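Local atomic coordinates of peptidase (Yersinia bercovieri, PDB entry 5NYW), a protein that is of uncertain function but, as an ancestral beta-subunit (Anbu) of the proteasome and HslV family, is probably an Ntn-type peptidase working as a multimer. Residues Asp194-Pro199 with Phe203-Gln208; Val4-Ser9 with Gln173-Ser178; Ser60-Arg65 with Ala84-Glu89; Glu89-Val94 with Phe110-Leu115. One frame throughout, in Å; residues are numbered along the deposited sequence.

Contact 1 of 4, residues Asp194-Pro199 with Phe203-Gln208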
loop_
_atom_site.group_PDB
_atom_site.type_symbol
_atom_site.label_atom_id
_atom_site.label_comp_id
_atom_site.label_asym_id
_atom_site.label_seq_id
_atom_site.Cartn_x
_atom_site.Cartn_y
_atom_site.Cartn_z
ATOM N N ASP L 194 -23.499 -40.815 -16.338
ATOM C CA ASP L 194 -24.137 -40.965 -15.033
ATOM C C ASP L 194 -25.337 -40.050 -15.041
ATOM O O ASP L 194 -25.215 -38.860 -15.333
ATOM C CB ASP L 194 -23.164 -40.644 -13.898
ATOM C CG ASP L 194 -22.060 -41.706 -13.754
ATOM O OD1 ASP L 194 -22.360 -42.918 -13.593
ATOM O OD2 ASP L 194 -20.877 -41.321 -13.842
ATOM N N VAL L 195 -26.508 -40.637 -14.822
ATOM C CA VAL L 195 -27.770 -39.920 -14.869
ATOM C C VAL L 195 -28.630 -40.165 -13.622
ATOM O O VAL L 195 -28.424 -41.122 -12.874
ATOM C CB VAL L 195 -28.585 -40.323 -16.124
ATOM C CG1 VAL L 195 -27.763 -40.158 -17.399
ATOM C CG2 VAL L 195 -29.083 -41.748 -16.000
ATOM N N MET L 196 -29.586 -39.278 -13.390
ATOM C CA MET L 196 -30.521 -39.452 -12.296
ATOM C C MET L 196 -31.815 -38.672 -12.479
ATOM O O MET L 196 -31.808 -37.549 -12.968
ATOM C CB MET L 196 -29.881 -39.051 -10.976
ATOM C CG MET L 196 -30.877 -39.035 -9.853
ATOM S SD MET L 196 -30.106 -38.757 -8.290
ATOM C CE MET L 196 -31.530 -38.273 -7.315
ATOM N N ILE L 197 -32.926 -39.283 -12.100
ATOM C CA ILE L 197 -34.187 -38.572 -12.004
ATOM C C ILE L 197 -34.559 -38.417 -10.528
ATOM O O ILE L 197 -34.596 -39.402 -9.789
ATOM C CB ILE L 197 -35.308 -39.308 -12.717
ATOM C CG1 ILE L 197 -35.003 -39.440 -14.203
ATOM C CG2 ILE L 197 -36.634 -38.614 -12.435
ATOM C CD1 ILE L 197 -36.053 -40.233 -14.965
ATOM N N TYR L 198 -34.798 -37.181 -10.096
ATOM C CA TYR L 198 -35.273 -36.923 -8.742
ATOM C C TYR L 198 -36.682 -36.353 -8.753
ATOM O O TYR L 198 -36.887 -35.179 -9.085
ATOM C CB TYR L 198 -34.364 -35.946 -7.997
ATOM C CG TYR L 198 -34.927 -35.626 -6.626
ATOM C CD1 TYR L 198 -34.695 -36.468 -5.540
ATOM C CD2 TYR L 198 -35.739 -34.510 -6.428
ATOM C CE1 TYR L 198 -35.230 -36.189 -4.300
ATOM C CE2 TYR L 198 -36.277 -34.231 -5.200
ATOM C CZ TYR L 198 -36.019 -35.069 -4.136
ATOM O OH TYR L 198 -36.561 -34.759 -2.909
ATOM N N PRO L 199 -37.665 -37.174 -8.391
ATOM C CA PRO L 199 -39.047 -36.679 -8.283
ATOM C C PRO L 199 -39.296 -35.795 -7.044
ATOM O O PRO L 199 -38.736 -36.034 -5.970
ATOM C CB PRO L 199 -39.879 -37.965 -8.236
ATOM C CG PRO L 199 -38.940 -39.036 -7.804
ATOM C CD PRO L 199 -37.565 -38.638 -8.246
ATOM N N PHE L 203 -37.280 -37.428 -1.982
ATOM C CA PHE L 203 -36.023 -37.568 -1.243
ATOM C C PHE L 203 -35.407 -38.922 -1.503
ATOM O O PHE L 203 -34.903 -39.596 -0.596
ATOM C CB PHE L 203 -36.216 -37.299 0.249
ATOM C CG PHE L 203 -36.702 -35.912 0.528
ATOM C CD1 PHE L 203 -35.837 -34.833 0.387
ATOM C CD2 PHE L 203 -38.017 -35.675 0.895
ATOM C CE1 PHE L 203 -36.275 -33.547 0.631
ATOM C CE2 PHE L 203 -38.458 -34.389 1.125
ATOM C CZ PHE L 203 -37.588 -33.327 0.985
ATOM N N SER L 204 -35.465 -39.306 -2.773
ATOM C CA SER L 204 -34.966 -40.595 -3.196
ATOM C C SER L 204 -33.829 -40.479 -4.203
ATOM O O SER L 204 -33.817 -39.586 -5.050
ATOM C CB SER L 204 -36.107 -41.409 -3.802
ATOM O OG SER L 204 -35.605 -42.510 -4.527
ATOM N N THR L 205 -32.856 -41.373 -4.067
ATOM C CA THR L 205 -31.779 -41.531 -5.036
ATOM C C THR L 205 -31.924 -42.891 -5.724
ATOM O O THR L 205 -30.949 -43.479 -6.202
ATOM C CB THR L 205 -30.400 -41.409 -4.394
ATOM O OG1 THR L 205 -30.295 -42.348 -3.316
ATOM C CG2 THR L 205 -30.204 -39.997 -3.852
ATOM N N GLU L 206 -33.151 -43.398 -5.723
ATOM C CA GLU L 206 -33.438 -44.710 -6.267
ATOM C C GLU L 206 -33.243 -44.693 -7.780
ATOM O O GLU L 206 -32.778 -45.666 -8.370
ATOM C CB GLU L 206 -34.872 -45.134 -5.908
ATOM C CG GLU L 206 -35.250 -46.535 -6.363
ATOM C CD GLU L 206 -34.466 -47.623 -5.639
ATOM O OE1 GLU L 206 -33.906 -47.353 -4.547
ATOM O OE2 GLU L 206 -34.389 -48.746 -6.184
ATOM N N GLN L 207 -33.596 -43.575 -8.405
ATOM C CA GLN L 207 -33.458 -43.444 -9.844
ATOM C C GLN L 207 -32.116 -42.825 -10.249
ATOM O O GLN L 207 -32.081 -41.809 -10.943
ATOM C CB GLN L 207 -34.613 -42.628 -10.422
ATOM C CG GLN L 207 -35.963 -43.287 -10.258
ATOM C CD GLN L 207 -37.088 -42.527 -10.943
ATOM O OE1 GLN L 207 -37.226 -42.545 -12.169
ATOM N NE2 GLN L 207 -37.909 -41.858 -10.141
ATOM N N GLN L 208 -31.021 -43.442 -9.807
ATOM C CA GLN L 208 -29.687 -43.097 -10.289
ATOM C C GLN L 208 -29.160 -44.214 -11.177
ATOM O O GLN L 208 -29.222 -45.379 -10.795
ATOM C CB GLN L 208 -28.715 -42.891 -9.157
ATOM C CG GLN L 208 -27.417 -42.335 -9.663
ATOM C CD GLN L 208 -26.286 -42.527 -8.692
ATOM O OE1 GLN L 208 -26.482 -43.005 -7.573
ATOM N NE2 GLN L 208 -25.082 -42.157 -9.115
HETATM O O HOH W 1 -24.811 -43.294 -11.701
#
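Met-196 and Gln-208 form an antiparallel non-hydrogen-bonded pair, and next to them the amide of Ile-197 donates to Gln-207 O at 2.9 Å. That bond lies in the carbonyl plane, with a C=O...N angle of 159°. The same oxygen takes a CA-H...O contact from Met-196. Gln-207 is the centre of an inverse gamma turn, which brings the loop into strand 208-211. With CG anti to its backbone N (chi1 172°) and the chain extended, Met-196 carries CE to 3.5 Å from Ser-204 O and close to Thr-205.

Packing is also tight round Tyr-198. Its OH accepts from Phe-203 N at 2.9 Å and sits 3.4 Å above one face of the Phe-203 ring, toward the rim. Ser-204 O meets the tyrosine ring at its edge, 3.3 Å from CD1. Gln-119 also bonds the hydroxyl.

Looser contacts lie on both faces. Beside Ile-197, the Gln-207 amide crosses Pro-199 with NE2 3.8 Å from CD; on the Met-196 face, a water accepts weakly from Gln-208 NE2 and donates to Asp-194 OD1, which has a salt bridge to Arg-210. Two direct hydrogen bonds thus fix this beta hairpin, beside the Met-196/Gln-208 pair and at the tyrosine hydroxyl, while apolar packing and CA-H...O contacts fill the rest.

Contact 2 of 4, residues Val4-Ser9 with Gln173-Ser178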
loop_
_atom_site.group_PDB
_atom_site.type_symbol
_atom_site.label_atom_id
_atom_site.label_comp_id
_atom_site.label_asym_id
_atom_site.label_seq_id
_atom_site.Cartn_x
_atom_site.Cartn_y
_atom_site.Cartn_z
ATOM N N VAL L 4 -25.463 -31.677 -17.465
ATOM C CA VAL L 4 -26.666 -30.864 -17.580
ATOM C C VAL L 4 -27.595 -31.177 -16.410
ATOM O O VAL L 4 -27.665 -32.311 -15.936
ATOM C CB VAL L 4 -27.404 -31.072 -18.957
ATOM C CG1 VAL L 4 -27.770 -32.540 -19.206
ATOM C CG2 VAL L 4 -28.648 -30.170 -19.066
ATOM N N ALA L 5 -28.285 -30.152 -15.929
ATOM C CA ALA L 5 -29.272 -30.338 -14.884
ATOM C C ALA L 5 -30.497 -29.525 -15.230
ATOM O O ALA L 5 -30.385 -28.398 -15.687
ATOM C CB ALA L 5 -28.707 -29.935 -13.534
ATOM N N MET L 6 -31.666 -30.100 -14.995
ATOM C CA MET L 6 -32.925 -29.469 -15.338
ATOM C C MET L 6 -33.844 -29.384 -14.123
ATOM O O MET L 6 -34.020 -30.372 -13.405
ATOM C CB MET L 6 -33.625 -30.249 -16.456
ATOM C CG MET L 6 -32.815 -30.403 -17.721
ATOM S SD MET L 6 -33.444 -31.703 -18.802
ATOM C CE MET L 6 -32.442 -31.478 -20.268
ATOM N N ARG L 7 -34.394 -28.199 -13.873
ATOM C CA ARG L 7 -35.387 -28.021 -12.817
ATOM C C ARG L 7 -36.779 -27.791 -13.389
ATOM O O ARG L 7 -37.047 -26.742 -13.973
ATOM C CB ARG L 7 -35.011 -26.857 -11.904
ATOM C CG ARG L 7 -36.035 -26.538 -10.825
ATOM C CD ARG L 7 -35.619 -25.285 -10.071
ATOM N NE ARG L 7 -36.647 -24.795 -9.150
ATOM C CZ ARG L 7 -37.530 -23.841 -9.439
ATOM N NH1 ARG L 7 -38.411 -23.472 -8.528
ATOM N NH2 ARG L 7 -37.523 -23.247 -10.630
ATOM N N LEU L 8 -37.668 -28.756 -13.171
ATOM C CA LEU L 8 -39.022 -28.726 -13.709
ATOM C C LEU L 8 -40.013 -28.659 -12.568
ATOM O O LEU L 8 -39.614 -28.740 -11.410
ATOM C CB LEU L 8 -39.296 -29.959 -14.558
ATOM C CG LEU L 8 -38.136 -30.338 -15.467
ATOM C CD1 LEU L 8 -38.130 -31.833 -15.653
ATOM C CD2 LEU L 8 -38.245 -29.600 -16.794
ATOM N N SER L 9 -41.292 -28.488 -12.889
ATOM C CA SER L 9 -42.323 -28.397 -11.860
ATOM C C SER L 9 -42.445 -29.678 -11.031
ATOM O O SER L 9 -42.740 -29.623 -9.832
ATOM C CB SER L 9 -43.672 -28.034 -12.485
ATOM O OG SER L 9 -44.036 -28.953 -13.492
ATOM N N GLN L 173 -35.197 -37.787 -21.361
ATOM C CA GLN L 173 -35.050 -38.083 -22.798
ATOM C C GLN L 173 -34.330 -36.968 -23.534
ATOM O O GLN L 173 -33.422 -37.216 -24.328
ATOM C CB GLN L 173 -36.404 -38.304 -23.476
ATOM C CG GLN L 173 -37.016 -39.655 -23.215
ATOM C CD GLN L 173 -38.384 -39.811 -23.854
ATOM O OE1 GLN L 173 -39.169 -38.869 -23.915
ATOM N NE2 GLN L 173 -38.652 -41.002 -24.374
ATOM N N CYS L 174 -34.715 -35.738 -23.232
ATOM C CA CYS L 174 -34.081 -34.575 -23.820
ATOM C C CYS L 174 -32.587 -34.529 -23.465
ATOM O O CYS L 174 -31.755 -34.312 -24.342
ATOM C CB CYS L 174 -34.802 -33.314 -23.352
ATOM S SG CYS L 174 -34.059 -31.782 -23.889
ATOM N N ALA L 175 -32.250 -34.777 -22.197
ATOM C CA ALA L 175 -30.853 -34.819 -21.762
ATOM C C ALA L 175 -30.048 -35.884 -22.525
ATOM O O ALA L 175 -28.916 -35.617 -22.928
ATOM C CB ALA L 175 -30.758 -35.071 -20.247
ATOM N N LEU L 176 -30.635 -37.071 -22.730
ATOM C CA LEU L 176 -29.951 -38.168 -23.436
ATOM C C LEU L 176 -29.639 -37.838 -24.907
ATOM O O LEU L 176 -28.566 -38.190 -25.416
ATOM C CB LEU L 176 -30.784 -39.458 -23.388
ATOM C CG LEU L 176 -30.923 -40.053 -21.990
ATOM C CD1 LEU L 176 -31.826 -41.274 -21.987
ATOM C CD2 LEU L 176 -29.558 -40.377 -21.414
ATOM N N ILE L 177 -30.574 -37.171 -25.583
ATOM C CA ILE L 177 -30.346 -36.734 -26.953
ATOM C C ILE L 177 -29.273 -35.637 -26.993
ATOM O O ILE L 177 -28.400 -35.642 -27.867
ATOM C CB ILE L 177 -31.660 -36.244 -27.612
ATOM C CG1 ILE L 177 -32.666 -37.396 -27.691
ATOM C CG2 ILE L 177 -31.397 -35.660 -29.005
ATOM C CD1 ILE L 177 -34.069 -36.949 -28.010
ATOM N N SER L 178 -29.333 -34.723 -26.022
ATOM C CA SER L 178 -28.337 -33.664 -25.854
ATOM C C SER L 178 -26.945 -34.296 -25.750
ATOM O O SER L 178 -25.996 -33.834 -26.369
ATOM C CB SER L 178 -28.664 -32.834 -24.604
ATOM O OG SER L 178 -27.801 -31.718 -24.440
#
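Met-6 sends its methyl group to the helix: CE lies 3.8 Å from Ala-175 N and 4.0 Å from Ala-175 CB, and Cys-174 SG approaches the same methyl at 4.0 Å. One terminal carbon therefore sits against two consecutive helix residues. The side chain reaches this far because it is extended beyond CG (chi2 163°, chi3 172°). Two residues earlier on the same strand face, Val-4 CG1 comes to 4.1 Å from Ala-175 CB. The small alanine thus takes both strand side chains on its one methyl, while Ala-5 between them points to the other side of the strand.

All four touching residues are buried, and no hydrogen bond crosses between the segments. The strand and helix axes come within 9.8 Å, nearly antiparallel at 158°. This is one sheet-to-helix layer of the alpha-beta-beta-alpha sandwich of the Ntn-hydrolases, the superfamily to which proteasome beta-subunits belong.

Further out, Val-4 and Met-6 are kept in line by backbone bonds to Ala-15 and Ala-13 on strand 11-23, and Ala-15 also packs on Ala-175. Helix 155-161 adds Ile-158 against Val-4 and Val-161 against Cys-174. At the far end of the segment Ser-178 OG bonds to Tyr-2 OH and Gly-154 O. Behind the helix, Leu-176 rests on Tyr-217 and Phe-218 of helix 216-234 and on Leu-239 of a neighbouring subunit.

Contact 3 of 4, residues Ser60-Arg65 with Ala84-Glu89. With SO4 (sulfate ion), chain B.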
loop_
_atom_site.group_PDB
_atom_site.type_symbol
_atom_site.label_atom_id
_atom_site.label_comp_id
_atom_site.label_asym_id
_atom_site.label_seq_id
_atom_site.Cartn_x
_atom_site.Cartn_y
_atom_site.Cartn_z
ATOM N N SER L 60 -14.216 -33.975 -2.163
ATOM C CA SER L 60 -13.624 -34.700 -1.048
ATOM C C SER L 60 -13.748 -33.903 0.257
ATOM O O SER L 60 -14.089 -34.478 1.288
ATOM C CB SER L 60 -12.157 -35.030 -1.337
ATOM O OG SER L 60 -12.027 -36.117 -2.236
ATOM N N LEU L 61 -13.504 -32.590 0.207
ATOM C CA LEU L 61 -13.621 -31.740 1.391
ATOM C C LEU L 61 -15.069 -31.666 1.898
ATOM O O LEU L 61 -15.298 -31.637 3.100
ATOM C CB LEU L 61 -13.080 -30.322 1.129
ATOM C CG LEU L 61 -11.561 -30.068 1.109
ATOM C CD1 LEU L 61 -11.264 -28.614 0.793
ATOM C CD2 LEU L 61 -10.871 -30.478 2.408
ATOM N N LEU L 62 -16.039 -31.600 0.988
ATOM C CA LEU L 62 -17.454 -31.569 1.375
ATOM C C LEU L 62 -17.902 -32.866 2.038
ATOM O O LEU L 62 -18.670 -32.839 3.004
ATOM C CB LEU L 62 -18.345 -31.302 0.168
ATOM C CG LEU L 62 -18.295 -29.894 -0.408
ATOM C CD1 LEU L 62 -18.975 -29.847 -1.760
ATOM C CD2 LEU L 62 -18.981 -28.953 0.545
ATOM N N GLN L 63 -17.422 -33.988 1.498
ATOM C CA GLN L 63 -17.742 -35.327 1.985
ATOM C C GLN L 63 -17.159 -35.555 3.373
ATOM O O GLN L 63 -17.806 -36.126 4.248
ATOM C CB GLN L 63 -17.190 -36.379 1.032
ATOM C CG GLN L 63 -17.932 -36.476 -0.287
ATOM C CD GLN L 63 -17.195 -37.345 -1.280
ATOM O OE1 GLN L 63 -15.981 -37.523 -1.179
ATOM N NE2 GLN L 63 -17.915 -37.858 -2.272
ATOM N N ARG L 64 -15.924 -35.110 3.564
ATOM C CA ARG L 64 -15.237 -35.267 4.844
ATOM C C ARG L 64 -15.891 -34.432 5.946
ATOM O O ARG L 64 -16.063 -34.896 7.074
ATOM C CB ARG L 64 -13.754 -34.880 4.697
ATOM C CG ARG L 64 -12.752 -35.977 5.043
ATOM C CD ARG L 64 -12.770 -36.297 6.525
ATOM N NE ARG L 64 -13.169 -35.139 7.330
ATOM C CZ ARG L 64 -13.412 -35.162 8.640
ATOM N NH1 ARG L 64 -13.782 -34.050 9.267
ATOM N NH2 ARG L 64 -13.289 -36.292 9.320
ATOM N N ARG L 65 -16.283 -33.212 5.605
ATOM C CA ARG L 65 -16.869 -32.307 6.575
ATOM C C ARG L 65 -18.309 -32.671 6.964
ATOM O O ARG L 65 -18.812 -32.209 7.982
ATOM C CB ARG L 65 -16.793 -30.883 6.033
ATOM C CG ARG L 65 -15.375 -30.343 6.067
ATOM C CD ARG L 65 -15.199 -29.085 5.232
ATOM N NE ARG L 65 -13.801 -28.663 5.217
ATOM C CZ ARG L 65 -13.317 -27.707 4.437
ATOM N NH1 ARG L 65 -14.111 -27.051 3.600
ATOM N NH2 ARG L 65 -12.036 -27.415 4.490
ATOM N N ALA L 84 -25.426 -23.683 -1.439
ATOM C CA ALA L 84 -24.723 -22.968 -2.512
ATOM C C ALA L 84 -23.626 -22.039 -2.010
ATOM O O ALA L 84 -22.548 -22.008 -2.601
ATOM C CB ALA L 84 -25.721 -22.174 -3.368
ATOM N N THR L 85 -23.888 -21.271 -0.946
ATOM C CA THR L 85 -22.836 -20.415 -0.386
ATOM C C THR L 85 -21.689 -21.312 0.106
ATOM O O THR L 85 -20.520 -20.947 0.006
ATOM C CB THR L 85 -23.313 -19.486 0.768
ATOM O OG1 THR L 85 -23.702 -20.248 1.915
ATOM C CG2 THR L 85 -24.445 -18.600 0.315
ATOM N N LEU L 86 -22.042 -22.471 0.659
ATOM C CA LEU L 86 -21.055 -23.407 1.175
ATOM C C LEU L 86 -20.145 -23.940 0.065
ATOM O O LEU L 86 -18.926 -24.031 0.227
ATOM C CB LEU L 86 -21.755 -24.565 1.887
ATOM C CG LEU L 86 -20.805 -25.593 2.506
ATOM C CD1 LEU L 86 -19.972 -24.927 3.594
ATOM C CD2 LEU L 86 -21.545 -26.805 3.058
ATOM N N LEU L 87 -20.731 -24.294 -1.066
ATOM C CA LEU L 87 -19.943 -24.737 -2.216
ATOM C C LEU L 87 -19.019 -23.615 -2.707
ATOM O O LEU L 87 -17.862 -23.845 -3.043
ATOM C CB LEU L 87 -20.859 -25.204 -3.347
ATOM C CG LEU L 87 -20.904 -26.719 -3.470
ATOM C CD1 LEU L 87 -21.577 -27.301 -2.238
ATOM C CD2 LEU L 87 -21.663 -27.090 -4.698
ATOM N N GLY L 88 -19.556 -22.404 -2.767
ATOM C CA GLY L 88 -18.783 -21.263 -3.201
ATOM C C GLY L 88 -17.559 -21.048 -2.334
ATOM O O GLY L 88 -16.478 -20.750 -2.855
ATOM N N GLU L 89 -17.729 -21.203 -1.018
ATOM C CA GLU L 89 -16.633 -21.074 -0.064
ATOM C C GLU L 89 -15.612 -22.182 -0.272
ATOM O O GLU L 89 -14.403 -21.940 -0.205
ATOM C CB GLU L 89 -17.156 -21.094 1.387
ATOM C CG GLU L 89 -17.980 -19.869 1.749
ATOM C CD GLU L 89 -18.703 -19.998 3.072
ATOM O OE1 GLU L 89 -18.563 -21.055 3.721
ATOM O OE2 GLU L 89 -19.444 -19.053 3.441
HETATM S S SO4 B . -11.655 -29.707 8.280
HETATM O O1 SO4 B . -12.028 -28.293 8.228
HETATM O O2 SO4 B . -12.808 -30.500 8.715
HETATM O O3 SO4 B . -11.227 -30.180 6.955
HETATM O O4 SO4 B . -10.552 -29.852 9.234
#
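Helices 52-65 and 80-98 lie in one helical layer, and between residues 60-65 and 84-89 the contact is made by three leucines, with 110 Å² buried. Leu-62 does the work from its side. Its CD1 lies 3.7 Å from Leu-87 CD1, the two side chains crossing at about a right angle. Its CD2 lies between Leu-87 and Leu-86, reaching Leu-86 CD2 at 4.2 Å as these two chains slide past each other in opposite directions. Leu-86 gets there with CG anti to the backbone N (chi1 -178°), which swings its end nearer although its CB does not point at the other helix. Leu-74, from the loop joining the helices, packs on all three leucines.

Beyond this apolar patch lie Arg-64 and Arg-65. Arg-65 is extended from CG to NE and meets a sulfate ion, probably from the crystallisation liquor, at the edge of its guanidinium group: the NE to O3 bond is nearly straight (167°) but weak at 3.5 Å. Arg-64 NH1 stands 3.7 Å from sulfate O2. A face of the Arg-65 guanidinium lies over Leu-61 CB, and its NH2 makes a salt bridge with Glu-93. The two helices form one outer helical layer of the alpha-beta-beta-alpha sandwich known from Ntn-hydrolases.

Contact 4 of 4, residues Glu89-Val94 with Phe110-Leu115. Unlike the reference sequence in segment 110-115: Cys-112 (reference Gly).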
loop_
_atom_site.group_PDB
_atom_site.type_symbol
_atom_site.label_atom_id
_atom_site.label_comp_id
_atom_site.label_asym_id
_atom_site.label_seq_id
_atom_site.Cartn_x
_atom_site.Cartn_y
_atom_site.Cartn_z
ATOM N N GLU L 89 -17.729 -21.203 -1.018
ATOM C CA GLU L 89 -16.633 -21.074 -0.064
ATOM C C GLU L 89 -15.612 -22.182 -0.272
ATOM O O GLU L 89 -14.403 -21.940 -0.205
ATOM C CB GLU L 89 -17.156 -21.094 1.387
ATOM C CG GLU L 89 -17.980 -19.869 1.749
ATOM C CD GLU L 89 -18.703 -19.998 3.072
ATOM O OE1 GLU L 89 -18.563 -21.055 3.721
ATOM O OE2 GLU L 89 -19.444 -19.053 3.441
ATOM N N THR L 90 -16.099 -23.397 -0.532
ATOM C CA THR L 90 -15.211 -24.538 -0.720
ATOM C C THR L 90 -14.471 -24.404 -2.072
ATOM O O THR L 90 -13.334 -24.861 -2.208
ATOM C CB THR L 90 -15.972 -25.874 -0.671
ATOM O OG1 THR L 90 -16.912 -25.855 0.402
ATOM C CG2 THR L 90 -14.997 -27.032 -0.488
ATOM N N VAL L 91 -15.145 -23.839 -3.080
ATOM C CA VAL L 91 -14.496 -23.529 -4.355
ATOM C C VAL L 91 -13.325 -22.540 -4.214
ATOM O O VAL L 91 -12.217 -22.825 -4.681
ATOM C CB VAL L 91 -15.491 -22.967 -5.377
ATOM C CG1 VAL L 91 -14.743 -22.352 -6.530
ATOM C CG2 VAL L 91 -16.421 -24.068 -5.869
ATOM N N ARG L 92 -13.561 -21.405 -3.552
ATOM C CA ARG L 92 -12.508 -20.394 -3.332
ATOM C C ARG L 92 -11.350 -20.934 -2.483
ATOM O O ARG L 92 -10.188 -20.649 -2.766
ATOM C CB ARG L 92 -13.080 -19.128 -2.664
ATOM C CG ARG L 92 -13.899 -18.239 -3.589
ATOM C CD ARG L 92 -14.349 -16.891 -2.951
ATOM N NE ARG L 92 -15.334 -17.024 -1.869
ATOM C CZ ARG L 92 -16.659 -16.944 -2.045
ATOM N NH1 ARG L 92 -17.173 -16.785 -3.269
ATOM N NH2 ARG L 92 -17.484 -17.062 -1.006
ATOM N N GLU L 93 -11.676 -21.719 -1.458
ATOM C CA GLU L 93 -10.677 -22.326 -0.576
ATOM C C GLU L 93 -9.686 -23.208 -1.327
ATOM O O GLU L 93 -8.475 -23.139 -1.109
ATOM C CB GLU L 93 -11.369 -23.166 0.496
ATOM C CG GLU L 93 -10.422 -23.987 1.334
ATOM C CD GLU L 93 -11.154 -24.975 2.236
ATOM O OE1 GLU L 93 -10.479 -25.736 2.955
ATOM O OE2 GLU L 93 -12.400 -25.018 2.211
ATOM N N VAL L 94 -10.221 -24.081 -2.176
ATOM C CA VAL L 94 -9.404 -25.006 -2.943
ATOM C C VAL L 94 -8.577 -24.302 -4.027
ATOM O O VAL L 94 -7.389 -24.579 -4.172
ATOM C CB VAL L 94 -10.282 -26.084 -3.568
ATOM C CG1 VAL L 94 -9.497 -26.909 -4.579
ATOM C CG2 VAL L 94 -10.867 -26.948 -2.461
ATOM N N PHE L 110 -6.679 -23.559 -12.607
ATOM C CA PHE L 110 -7.324 -24.318 -11.543
ATOM C C PHE L 110 -8.831 -24.107 -11.466
ATOM O O PHE L 110 -9.454 -24.440 -10.464
ATOM C CB PHE L 110 -6.679 -23.959 -10.212
ATOM C CG PHE L 110 -5.191 -24.092 -10.223
ATOM C CD1 PHE L 110 -4.585 -25.311 -9.934
ATOM C CD2 PHE L 110 -4.389 -22.998 -10.533
ATOM C CE1 PHE L 110 -3.199 -25.443 -9.956
ATOM C CE2 PHE L 110 -3.010 -23.113 -10.551
ATOM C CZ PHE L 110 -2.412 -24.344 -10.275
ATOM N N ASN L 111 -9.415 -23.522 -12.505
ATOM C CA ASN L 111 -10.839 -23.183 -12.477
ATOM C C ASN L 111 -11.806 -24.348 -12.695
ATOM O O ASN L 111 -11.514 -25.320 -13.410
ATOM C CB ASN L 111 -11.127 -22.062 -13.473
ATOM C CG ASN L 111 -10.694 -20.700 -12.945
ATOM O OD1 ASN L 111 -10.168 -20.589 -11.830
ATOM N ND2 ASN L 111 -10.909 -19.661 -13.736
ATOM N N CYS L 112 -12.958 -24.230 -12.044
ATOM C CA CYS L 112 -14.049 -25.187 -12.152
ATOM C C CYS L 112 -15.431 -24.539 -12.192
ATOM O O CYS L 112 -15.629 -23.406 -11.752
ATOM C CB CYS L 112 -13.981 -26.152 -10.964
ATOM S SG CYS L 112 -14.285 -25.312 -9.328
ATOM N N ASN L 113 -16.391 -25.272 -12.739
ATOM C CA ASN L 113 -17.791 -24.905 -12.648
ATOM C C ASN L 113 -18.506 -26.096 -12.046
ATOM O O ASN L 113 -18.113 -27.248 -12.290
ATOM C CB ASN L 113 -18.388 -24.536 -14.018
ATOM C CG ASN L 113 -18.068 -23.112 -14.440
ATOM O OD1 ASN L 113 -18.877 -22.207 -14.247
ATOM N ND2 ASN L 113 -16.892 -22.908 -15.027
ATOM N N LEU L 114 -19.511 -25.815 -11.222
ATOM C CA LEU L 114 -20.296 -26.858 -10.589
ATOM C C LEU L 114 -21.781 -26.628 -10.771
ATOM O O LEU L 114 -22.220 -25.484 -10.909
ATOM C CB LEU L 114 -19.977 -26.948 -9.094
ATOM C CG LEU L 114 -18.512 -27.159 -8.733
ATOM C CD1 LEU L 114 -18.367 -27.149 -7.249
ATOM C CD2 LEU L 114 -18.075 -28.480 -9.270
ATOM N N LEU L 115 -22.546 -27.721 -10.776
ATOM C CA LEU L 115 -23.999 -27.642 -10.662
ATOM C C LEU L 115 -24.424 -28.288 -9.337
ATOM O O LEU L 115 -23.872 -29.315 -8.910
ATOM C CB LEU L 115 -24.696 -28.309 -11.851
ATOM C CG LEU L 115 -24.455 -27.654 -13.217
ATOM C CD1 LEU L 115 -25.321 -28.278 -14.273
ATOM C CD2 LEU L 115 -24.662 -26.150 -13.179
#
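The chi1 of Val-91, 166°, sets CG1 anti to the backbone N and CG2 anti to the carbonyl carbon, so that the two methyls serve two different strand residues. CG1 comes to 4.1 Å from Cys-112 SG, which chi1 of 65° places between its own backbone N and carbonyl carbon. CG2 meets Leu-114 CD1 at 3.9 Å, the two side chains reaching toward each other tip to tip. Cys-112 and Leu-114 are alternate residues on strand 112-120 and both point to helix 80-98, while Asn-113 between them points away and bonds to His-129 through OD1.

Helix 52-65 closes the same layer, with Thr-54, Thr-55 and Ile-58 against Cys-112. Strand 112-120 is paired on both sides, through Ala-49 and Gln-47 of strand 42-50 and through Ile-130. Cysteine here differs from the reference sequence, which has glycine. Between these two segments the contact is methyl and sulfur packing without a hydrogen bond, so it depends on shape and burial of apolar surface.

How the contacts relate
Contacts 2, 3 and 4 are buried and apolar, whereas contact 1, partly buried, is the one with hydrogen bonds and a water between its segments. Contacts 3 and 4 share Glu-89 and helix 80-98, with centres about 9 Å apart; between them Leu-61 CD1 packs on Val-94 CG2 at 3.7 Å. Contact 3 joins helix to helix, contact 4 helix to the five-stranded sheet. Contacts 1 and 2 both reach the other sheet, contact 2 from the helix 168-185 side. One of the places where the two sheets meet is Ala-5 CB on Leu-115 CD1, residues beside contacts 2 and 4 in the middle of the sandwich.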